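Ferulic acid esterase, AmCE1/Fae1A (Anaeromyces mucronatus, PDB 5CXX) probably hydrolyses feruloyl esters as a CE1-family alpha/beta-hydrolase, and is seen here holding ferulic acid in its pocket. Local coordinates at residues Gln210-Val224 with Asn240-His253. Residues are numbered along the deposited sequence; the frame is centred on the assembly and turned at random. Where two conformers were deposited one is given.
Sequences QPIVSLIDCGTNDSV and NQEHIWFEVPGADH. With FER (3-(4-hydroxy-3-methoxyphenyl)-2-propenoic acid), chain D.
Val224 lays its branched flank over one face of the His253 imidazole, its CB 3.6 Å from the ring centroid and 14° off the normal, while CG1, anti to the backbone N (chi1 174°), reaches on to C8 of ferulic acid at 3.7 Å. A compact beta-branched residue suits a place that must touch both ring and ligand. At the ring's edge His253 ND1 donates a nearly straight bond (167°) to Asp222 OD2, refined to 2.4 Å, too short to be taken at face value. That carboxylate is itself steadied: OD1 accepts from the N of Val224, an Asx turn, and from that of Val225, and OD2 accepts from a water also held by the N of Gly219 and the O of Asp252. The far nitrogen, NE2, bonds to Ser156 and, weakly, to ferulic acid O2.

Asp252 OD1 ties the two loops together. It receives Ser223 OG on its syn lone pair at 2.9 Å, the N of His253 on its anti lone pair, and the N of Ser223 from above the carboxylate plane. Lacking a side chain, Gly219 brings its CA within 3.2 Å of Ala251 O, a C-H...O contact. Gly250, with positive phi, belongs to the type II turn 248-251, and its N bonds to Thr220 OG1.

Beneath these loops, strand 244-248, outermost in the sheet, runs parallel to its neighbour 213-219, joined through helix 228-238 as a beta-alpha-beta unit; Ile216 N bonds to Ile244 O at 2.8 Å. The Asp217 CB methylene, offset toward the rim, makes a CH-pi contact with the flat Phe246 ring, and on the opposite side of the sheet branched Ile216 fits its CG2 against the Trp245 indole. With Ser156 on an apparent GxSxG elbow, the Asp222-His253 pair is consistent with an alpha/beta-hydrolase charge relay, in which the carboxylate would orient and polarise the imidazole facing the bound acid.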
ATOM      1  N   GLN A 210       3.479   9.415 -15.154  1.00 26.54           N
ATOM      2  CA  GLN A 210       2.957   8.051 -14.929  1.00 27.91           C
ATOM      3  C   GLN A 210       3.671   7.369 -13.774  1.00 23.72           C
ATOM      4  O   GLN A 210       4.899   7.490 -13.671  1.00 25.90           O
ATOM      5  CB  GLN A 210       3.150   7.180 -16.186  1.00 31.29           C
ATOM      6  CG  GLN A 210       2.122   7.511 -17.265  1.00 33.53           C
ATOM      7  CD  GLN A 210       0.688   7.251 -16.790  1.00 31.36           C
ATOM      8  OE1 GLN A 210       0.255   6.100 -16.699  1.00 34.75           O
ATOM      9  NE2 GLN A 210      -0.030   8.319 -16.465  1.00 32.30           N
ATOM     10  N   PRO A 211       2.935   6.603 -12.941  1.00 24.10           N
ATOM     11  CA  PRO A 211       3.675   5.701 -12.044  1.00 23.15           C
ATOM     12  C   PRO A 211       4.711   4.885 -12.783  1.00 24.14           C
ATOM     13  O   PRO A 211       4.504   4.439 -13.955  1.00 25.63           O
ATOM     14  CB  PRO A 211       2.570   4.766 -11.523  1.00 23.25           C
ATOM     15  CG  PRO A 211       1.327   5.571 -11.554  1.00 22.90           C
ATOM     16  CD  PRO A 211       1.491   6.323 -12.889  1.00 25.29           C
ATOM     17  N   ILE A 212       5.859   4.642 -12.154  1.00 22.37           N
ATOM     18  CA  ILE A 212       6.844   3.744 -12.728  1.00 22.54           C
ATOM     19  C   ILE A 212       6.254   2.314 -12.807  1.00 24.29           C
ATOM     20  O   ILE A 212       6.431   1.601 -13.795  1.00 25.20           O
ATOM     21  CB  ILE A 212       8.159   3.754 -11.907  1.00 23.97           C
ATOM     22  CG1 ILE A 212       8.684   5.210 -11.841  1.00 25.29           C
ATOM     23  CG2 ILE A 212       9.210   2.779 -12.477  1.00 24.96           C
ATOM     24  CD1 ILE A 212       9.870   5.424 -10.824  1.00 27.47           C
ATOM     25  N   VAL A 213       5.570   1.918 -11.733  1.00 23.19           N
ATOM     26  CA  VAL A 213       4.805   0.663 -11.696  1.00 20.70           C
ATOM     27  C   VAL A 213       3.475   0.974 -11.000  1.00 23.85           C
ATOM     28  O   VAL A 213       3.445   1.677  -9.944  1.00 22.41           O
ATOM     29  CB  VAL A 213       5.544  -0.449 -10.921  1.00 24.56           C
ATOM     30  CG1 VAL A 213       4.655  -1.691 -10.807  1.00 28.77           C
ATOM     31  CG2 VAL A 213       6.861  -0.799 -11.560  1.00 25.17           C
ATOM     32  N   SER A 214       2.351   0.502 -11.556  1.00 19.04           N
ATOM     33  CA  SER A 214       1.028   0.556 -10.917  1.00 19.08           C
ATOM     34  C   SER A 214       0.523  -0.859 -10.975  1.00 19.44           C
ATOM     35  O   SER A 214       0.522  -1.446 -12.061  1.00 22.13           O
ATOM     36  CB  SER A 214       0.105   1.522 -11.682  1.00 20.18           C
ATOM     37  OG  SER A 214      -1.187   1.382 -11.153  1.00 21.19           O
ATOM     38  N   LEU A 215       0.194  -1.465  -9.823  1.00 18.77           N
ATOM     39  CA  LEU A 215      -0.205  -2.878  -9.840  1.00 18.19           C
ATOM     40  C   LEU A 215      -1.437  -3.031  -9.022  1.00 20.57           C
ATOM     41  O   LEU A 215      -1.482  -2.522  -7.895  1.00 19.86           O
ATOM     42  CB  LEU A 215       0.901  -3.762  -9.271  1.00 19.89           C
ATOM     43  CG  LEU A 215       0.652  -5.283  -9.146  1.00 20.57           C
ATOM     44  CD1 LEU A 215       1.977  -6.081  -9.283  1.00 21.46           C
ATOM     45  CD2 LEU A 215      -0.104  -5.692  -7.819  1.00 20.98           C
ATOM     46  N   ILE A 216      -2.400  -3.798  -9.525  1.00 18.15           N
ATOM     47  CA  ILE A 216      -3.653  -4.030  -8.822  1.00 17.28           C
ATOM     48  C   ILE A 216      -3.939  -5.526  -8.881  1.00 18.41           C
ATOM     49  O   ILE A 216      -3.790  -6.151  -9.955  1.00 18.18           O
ATOM     50  CB  ILE A 216      -4.834  -3.310  -9.499  1.00 19.16           C
ATOM     51  CG1 ILE A 216      -4.596  -1.828  -9.570  1.00 21.14           C
ATOM     52  CG2 ILE A 216      -6.136  -3.609  -8.713  1.00 18.71           C
ATOM     53  CD1 ILE A 216      -5.743  -1.099 -10.368  1.00 22.10           C
ATOM     54  N   ASP A 217      -4.327  -6.122  -7.726  1.00 18.47           N
ATOM     55  CA  ASP A 217      -4.842  -7.499  -7.774  1.00 18.64           C
ATOM     56  C   ASP A 217      -6.084  -7.641  -6.940  1.00 18.46           C
ATOM     57  O   ASP A 217      -6.522  -6.685  -6.248  1.00 18.07           O
ATOM     58  CB  ASP A 217      -3.765  -8.591  -7.391  1.00 18.00           C
ATOM     59  CG  ASP A 217      -3.626  -8.853  -5.855  1.00 20.28           C
ATOM     60  OD1 ASP A 217      -3.843  -7.936  -5.073  1.00 20.88           O
ATOM     61  OD2 ASP A 217      -3.301 -10.013  -5.477  1.00 18.24           O
ATOM     62  N   CYS A 218      -6.678  -8.817  -7.055  1.00 18.22           N
ATOM     63  CA  CYS A 218      -7.852  -9.153  -6.240  1.00 18.11           C
ATOM     64  C   CYS A 218      -8.130 -10.633  -6.363  1.00 18.15           C
ATOM     65  O   CYS A 218      -7.900 -11.207  -7.436  1.00 19.42           O
ATOM     66  CB  CYS A 218      -9.106  -8.361  -6.713  1.00 18.90           C
ATOM     67  SG  CYS A 218     -10.509  -8.445  -5.530  1.00 20.41           S
ATOM     68  N   GLY A 219      -8.635 -11.278  -5.296  1.00 19.78           N
ATOM     69  CA  GLY A 219      -9.193 -12.608  -5.425  1.00 19.99           C
ATOM     70  C   GLY A 219     -10.363 -12.618  -6.424  1.00 23.58           C
ATOM     71  O   GLY A 219     -11.078 -11.625  -6.602  1.00 22.30           O
ATOM     72  N   THR A 220     -10.630 -13.769  -7.016  1.00 21.05           N
ATOM     73  CA  THR A 220     -11.800 -13.883  -7.925  1.00 21.47           C
ATOM     74  C   THR A 220     -13.106 -13.932  -7.093  1.00 25.54           C
ATOM     75  O   THR A 220     -14.183 -13.717  -7.628  1.00 27.68           O
ATOM     76  CB  THR A 220     -11.754 -15.136  -8.784  1.00 24.50           C
ATOM     77  OG1 THR A 220     -11.549 -16.252  -7.927  1.00 24.15           O
ATOM     78  CG2 THR A 220     -10.564 -15.038  -9.797  1.00 25.43           C
ATOM     79  N   ASN A 221     -12.992 -14.157  -5.778  1.00 23.77           N
ATOM     80  CA  ASN A 221     -14.183 -14.404  -4.953  1.00 23.37           C
ATOM     81  C   ASN A 221     -14.120 -13.555  -3.696  1.00 21.91           C
ATOM     82  O   ASN A 221     -14.356 -14.055  -2.589  1.00 25.18           O
ATOM     83  CB  ASN A 221     -14.292 -15.868  -4.572  1.00 29.92           C
ATOM     84  CG  ASN A 221     -14.539 -16.752  -5.798  1.00 38.75           C
ATOM     85  OD1 ASN A 221     -13.621 -17.038  -6.579  1.00 38.27           O
ATOM     86  ND2 ASN A 221     -15.804 -17.114  -6.017  1.00 42.49           N
ATOM     87  N   ASP A 222     -13.795 -12.273  -3.883  1.00 21.01           N
ATOM     88  CA  ASP A 222     -13.628 -11.375  -2.739  1.00 21.31           C
ATOM     89  C   ASP A 222     -15.035 -10.886  -2.347  1.00 24.80           C
ATOM     90  O   ASP A 222     -15.643 -10.092  -3.072  1.00 23.61           O
ATOM     91  CB  ASP A 222     -12.694 -10.199  -3.090  1.00 22.79           C
ATOM     92  CG  ASP A 222     -12.366  -9.369  -1.869  1.00 20.97           C
ATOM     93  OD1 ASP A 222     -13.310  -8.999  -1.126  1.00 22.30           O
ATOM     94  OD2 ASP A 222     -11.183  -9.065  -1.645  1.00 20.36           O
ATOM     95  N   SER A 223     -15.482 -11.329  -1.169  1.00 22.29           N
ATOM     96  CA  SER A 223     -16.832 -11.066  -0.670  1.00 26.28           C
ATOM     97  C   SER A 223     -16.961  -9.628  -0.075  1.00 25.98           C
ATOM     98  O   SER A 223     -18.111  -9.184   0.233  1.00 29.45           O
ATOM     99  CB  SER A 223     -17.188 -12.102   0.419  1.00 26.56           C
ATOM    100  OG  SER A 223     -16.257 -11.978   1.463  1.00 32.22           O
ATOM    101  N   VAL A 224     -15.857  -8.893   0.035  1.00 22.37           N
ATOM    102  CA  VAL A 224     -15.884  -7.582   0.693  1.00 20.47           C
ATOM    103  C   VAL A 224     -15.804  -6.463  -0.359  1.00 22.63           C
ATOM    104  O   VAL A 224     -16.602  -5.508  -0.260  1.00 23.15           O
ATOM    105  CB  VAL A 224     -14.747  -7.432   1.681  1.00 22.52           C
ATOM    106  CG1 VAL A 224     -14.634  -5.992   2.315  1.00 22.13           C
ATOM    107  CG2 VAL A 224     -14.925  -8.487   2.794  1.00 25.19           C
ATOM    108  N   ASN A 240      -5.894   5.049 -20.519  1.00 24.48           N
ATOM    109  CA  ASN A 240      -4.535   4.884 -21.025  1.00 25.25           C
ATOM    110  C   ASN A 240      -3.457   4.971 -19.968  1.00 22.36           C
ATOM    111  O   ASN A 240      -2.363   5.533 -20.222  1.00 25.82           O
ATOM    112  CB  ASN A 240      -4.256   5.917 -22.137  1.00 28.57           C
ATOM    113  CG  ASN A 240      -5.161   5.761 -23.296  1.00 38.11           C
ATOM    114  OD1 ASN A 240      -6.146   6.521 -23.466  1.00 39.60           O
ATOM    115  ND2 ASN A 240      -4.871   4.767 -24.101  1.00 36.86           N
ATOM    116  N   GLN A 241      -3.753   4.451 -18.778  1.00 21.53           N
ATOM    117  CA  GLN A 241      -2.806   4.481 -17.655  1.00 18.69           C
ATOM    118  C   GLN A 241      -2.186   3.092 -17.590  1.00 23.72           C
ATOM    119  O   GLN A 241      -2.914   2.132 -17.292  1.00 27.43           O
ATOM    120  CB  GLN A 241      -3.532   4.809 -16.307  1.00 20.53           C
ATOM    121  CG  GLN A 241      -4.320   6.149 -16.403  1.00 23.24           C
ATOM    122  CD  GLN A 241      -3.392   7.326 -16.614  1.00 25.95           C
ATOM    123  OE1 GLN A 241      -2.647   7.704 -15.674  1.00 23.68           O
ATOM    124  NE2 GLN A 241      -3.368   7.876 -17.831  1.00 24.22           N
ATOM    125  N   GLU A 242      -0.894   2.969 -17.868  1.00 25.61           N
ATOM    126  CA  GLU A 242      -0.231   1.651 -17.875  1.00 29.84           C
ATOM    127  C   GLU A 242      -0.209   1.079 -16.461  1.00 25.31           C
ATOM    128  O   GLU A 242       0.091   1.801 -15.493  1.00 24.94           O
ATOM    129  CB  GLU A 242       1.205   1.749 -18.369  1.00 36.49           C
ATOM    130  CG  GLU A 242       1.917   3.002 -17.864  1.00 57.54           C
ATOM    131  CD  GLU A 242       3.121   3.432 -18.736  1.00 72.66           C
ATOM    132  OE1 GLU A 242       3.190   3.003 -19.915  1.00 77.00           O
ATOM    133  OE2 GLU A 242       3.972   4.225 -18.248  1.00 75.82           O
ATOM    134  N   HIS A 243      -0.555  -0.207 -16.346  1.00 24.43           N
ATOM    135  CA  HIS A 243      -0.604  -0.861 -15.047  1.00 22.11           C
ATOM    136  C   HIS A 243      -0.706  -2.351 -15.236  1.00 20.76           C
ATOM    137  O   HIS A 243      -0.903  -2.881 -16.375  1.00 24.19           O
ATOM    138  CB  HIS A 243      -1.805  -0.359 -14.213  1.00 22.09           C
ATOM    139  CG  HIS A 243      -3.122  -0.798 -14.796  1.00 21.50           C
ATOM    140  ND1 HIS A 243      -3.608  -0.268 -15.981  1.00 27.40           N
ATOM    141  CD2 HIS A 243      -3.954  -1.805 -14.448  1.00 22.24           C
ATOM    142  CE1 HIS A 243      -4.735  -0.898 -16.295  1.00 29.95           C
ATOM    143  NE2 HIS A 243      -4.944  -1.854 -15.409  1.00 26.13           N
ATOM    144  N   ILE A 244      -0.495  -3.061 -14.148  1.00 22.55           N
ATOM    145  CA  ILE A 244      -0.604  -4.489 -14.121  1.00 20.15           C
ATOM    146  C   ILE A 244      -1.860  -4.873 -13.370  1.00 21.48           C
ATOM    147  O   ILE A 244      -2.097  -4.307 -12.280  1.00 20.88           O
ATOM    148  CB  ILE A 244       0.594  -5.062 -13.326  1.00 21.34           C
ATOM    149  CG1 ILE A 244       1.902  -4.764 -14.097  1.00 25.77           C
ATOM    150  CG2 ILE A 244       0.422  -6.564 -12.997  1.00 25.82           C
ATOM    151  CD1 ILE A 244       3.184  -4.878 -13.148  1.00 25.58           C
ATOM    152  N   TRP A 245      -2.610  -5.825 -13.905  1.00 24.04           N
ATOM    153  CA  TRP A 245      -3.804  -6.315 -13.238  1.00 18.79           C
ATOM    154  C   TRP A 245      -3.832  -7.839 -13.301  1.00 17.84           C
ATOM    155  O   TRP A 245      -3.563  -8.393 -14.380  1.00 22.27           O
ATOM    156  CB  TRP A 245      -5.056  -5.723 -13.926  1.00 22.41           C
ATOM    157  CG  TRP A 245      -6.349  -6.512 -13.729  1.00 21.66           C
ATOM    158  CD1 TRP A 245      -7.019  -7.186 -14.702  1.00 25.01           C
ATOM    159  CD2 TRP A 245      -7.169  -6.645 -12.514  1.00 19.56           C
ATOM    160  NE1 TRP A 245      -8.185  -7.743 -14.213  1.00 23.00           N
ATOM    161  CE2 TRP A 245      -8.286  -7.455 -12.875  1.00 19.77           C
ATOM    162  CE3 TRP A 245      -7.042  -6.220 -11.185  1.00 21.33           C
ATOM    163  CZ2 TRP A 245      -9.288  -7.787 -11.986  1.00 22.46           C
ATOM    164  CZ3 TRP A 245      -8.057  -6.587 -10.261  1.00 21.33           C
ATOM    165  CH2 TRP A 245      -9.160  -7.345 -10.679  1.00 20.59           C
ATOM    166  N   PHE A 246      -4.147  -8.472 -12.140  1.00 19.30           N
ATOM    167  CA  PHE A 246      -4.385  -9.916 -12.201  1.00 20.61           C
ATOM    168  C   PHE A 246      -5.275 -10.346 -11.061  1.00 20.67           C
ATOM    169  O   PHE A 246      -5.409  -9.622 -10.059  1.00 20.48           O
ATOM    170  CB  PHE A 246      -3.070 -10.734 -12.157  1.00 18.83           C
ATOM    171  CG  PHE A 246      -2.327 -10.656 -10.831  1.00 18.76           C
ATOM    172  CD1 PHE A 246      -1.444  -9.602 -10.599  1.00 19.68           C
ATOM    173  CD2 PHE A 246      -2.555 -11.602  -9.823  1.00 20.71           C
ATOM    174  CE1 PHE A 246      -0.760  -9.474  -9.375  1.00 21.09           C
ATOM    175  CE2 PHE A 246      -1.843 -11.493  -8.552  1.00 19.03           C
ATOM    176  CZ  PHE A 246      -0.966 -10.413  -8.367  1.00 20.23           C
ATOM    177  N   GLU A 247      -5.860 -11.534 -11.227  1.00 19.09           N
ATOM    178  CA  GLU A 247      -6.790 -12.077 -10.190  1.00 19.58           C
ATOM    179  C   GLU A 247      -6.228 -13.344  -9.608  1.00 21.64           C
ATOM    180  O   GLU A 247      -5.641 -14.163 -10.299  1.00 21.85           O
ATOM    181  CB  GLU A 247      -8.202 -12.312 -10.791  1.00 20.90           C
ATOM    182  CG  GLU A 247      -8.833 -11.008 -11.187  1.00 20.88           C
ATOM    183  CD  GLU A 247     -10.166 -11.263 -11.854  1.00 24.38           C
ATOM    184  OE1 GLU A 247     -10.242 -11.678 -13.030  1.00 25.76           O
ATOM    185  OE2 GLU A 247     -11.196 -11.004 -11.241  1.00 28.04           O
ATOM    186  N   VAL A 248      -6.439 -13.528  -8.305  1.00 19.61           N
ATOM    187  CA  VAL A 248      -5.914 -14.698  -7.612  1.00 19.68           C
ATOM    188  C   VAL A 248      -7.016 -15.735  -7.547  1.00 22.37           C
ATOM    189  O   VAL A 248      -8.080 -15.463  -6.975  1.00 21.99           O
ATOM    190  CB  VAL A 248      -5.465 -14.299  -6.188  1.00 19.83           C
ATOM    191  CG1 VAL A 248      -4.911 -15.537  -5.501  1.00 20.70           C
ATOM    192  CG2 VAL A 248      -4.398 -13.150  -6.320  1.00 21.68           C
ATOM    193  N   PRO A 249      -6.836 -16.888  -8.214  1.00 22.46           N
ATOM    194  CA  PRO A 249      -7.987 -17.771  -8.414  1.00 21.37           C
ATOM    195  C   PRO A 249      -8.521 -18.408  -7.104  1.00 23.19           C
ATOM    196  O   PRO A 249      -7.708 -18.983  -6.363  1.00 25.39           O
ATOM    197  CB  PRO A 249      -7.452 -18.849  -9.385  1.00 25.93           C
ATOM    198  CG  PRO A 249      -6.008 -18.804  -9.213  1.00 25.70           C
ATOM    199  CD  PRO A 249      -5.630 -17.381  -8.900  1.00 24.77           C
ATOM    200  N   GLY A 250      -9.826 -18.252  -6.869  1.00 25.78           N
ATOM    201  CA  GLY A 250     -10.487 -18.793  -5.701  1.00 27.37           C
ATOM    202  C   GLY A 250     -10.247 -17.993  -4.423  1.00 27.12           C
ATOM    203  O   GLY A 250     -10.836 -18.328  -3.394  1.00 28.88           O
ATOM    204  N   ALA A 251      -9.414 -16.948  -4.462  1.00 22.42           N
ATOM    205  CA  ALA A 251      -9.153 -16.181  -3.251  1.00 21.95           C
ATOM    206  C   ALA A 251     -10.241 -15.186  -2.896  1.00 21.33           C
ATOM    207  O   ALA A 251     -10.999 -14.704  -3.728  1.00 22.98           O
ATOM    208  CB  ALA A 251      -7.809 -15.449  -3.350  1.00 22.07           C
ATOM    209  N   ASP A 252     -10.348 -14.957  -1.591  1.00 23.68           N
ATOM    210  CA  ASP A 252     -11.334 -14.042  -1.028  1.00 24.15           C
ATOM    211  C   ASP A 252     -10.561 -12.839  -0.488  1.00 21.06           C
ATOM    212  O   ASP A 252      -9.439 -12.556  -0.922  1.00 22.40           O
ATOM    213  CB  ASP A 252     -12.117 -14.778   0.070  1.00 24.09           C
ATOM    214  CG  ASP A 252     -13.524 -14.206   0.356  1.00 26.84           C
ATOM    215  OD1 ASP A 252     -13.709 -12.972   0.528  1.00 23.99           O
ATOM    216  OD2 ASP A 252     -14.462 -15.033   0.540  1.00 28.23           O
ATOM    217  N   HIS A 253     -11.161 -12.118   0.464  1.00 20.45           N
ATOM    218  CA  HIS A 253     -10.537 -10.954   1.108  0.57 21.38           C
ATOM    219  C   HIS A 253      -9.541 -11.507   2.156  1.00 21.44           C
ATOM    220  O   HIS A 253      -9.850 -11.609   3.352  1.00 26.54           O
ATOM    221  CB  HIS A 253     -11.621 -10.064   1.755  0.57 21.83           C
ATOM    222  CG  HIS A 253     -11.350  -8.575   1.681  0.57 21.55           C
ATOM    223  ND1 HIS A 253     -11.058  -7.904   0.499  0.57 23.27           N
ATOM    224  CD2 HIS A 253     -11.327  -7.637   2.662  0.57 18.86           C
ATOM    225  CE1 HIS A 253     -10.883  -6.630   0.752  0.57 19.14           C
ATOM    226  NE2 HIS A 253     -11.043  -6.441   2.065  0.57 25.08           N
TER
HETATM  227  C4  FER D 301     -17.100  -0.495   1.340  1.00 19.73           C
HETATM  228  C5  FER D 301     -16.839  -1.879   1.563  1.00 21.99           C
HETATM  229  C6  FER D 301     -15.628  -2.265   2.056  1.00 21.00           C
HETATM  230  C3  FER D 301     -16.061   0.429   1.555  1.00 18.96           C
HETATM  231  C2  FER D 301     -14.847   0.063   2.074  1.00 18.19           C
HETATM  232  C1  FER D 301     -14.615  -1.280   2.306  1.00 19.78           C
HETATM  233  C10 FER D 301     -15.291   2.579   1.289  1.00 21.00           C
HETATM  234  C7  FER D 301     -13.301  -1.670   2.891  1.00 20.56           C
HETATM  235  C8  FER D 301     -13.045  -2.853   3.474  1.00 18.94           C
HETATM  236  C9  FER D 301     -11.642  -3.103   4.026  1.00 21.10           C
HETATM  237  O1  FER D 301     -10.720  -2.229   3.978  1.00 19.87           O
HETATM  238  O2  FER D 301     -11.415  -4.211   4.578  1.00 24.99           O
HETATM  239  O4  FER D 301     -18.267   0.006   0.850  1.00 22.54           O
HETATM  240  O3  FER D 301     -16.420   1.712   1.268  1.00 20.39           O
HETATM  241  O   HOH W   1      -0.494   4.301 -14.717  1.00 24.81           O
HETATM  242  O   HOH W   2       2.957   2.333 -15.022  1.00 35.33           O
HETATM  243  O   HOH W   3       5.826   4.716 -16.325  1.00 57.31           O
HETATM  244  O   HOH W   4      -9.083 -10.385  -2.695  1.00 19.52           O
HETATM  245  O   HOH W   5     -11.440  -9.854  -8.978  1.00 28.12           O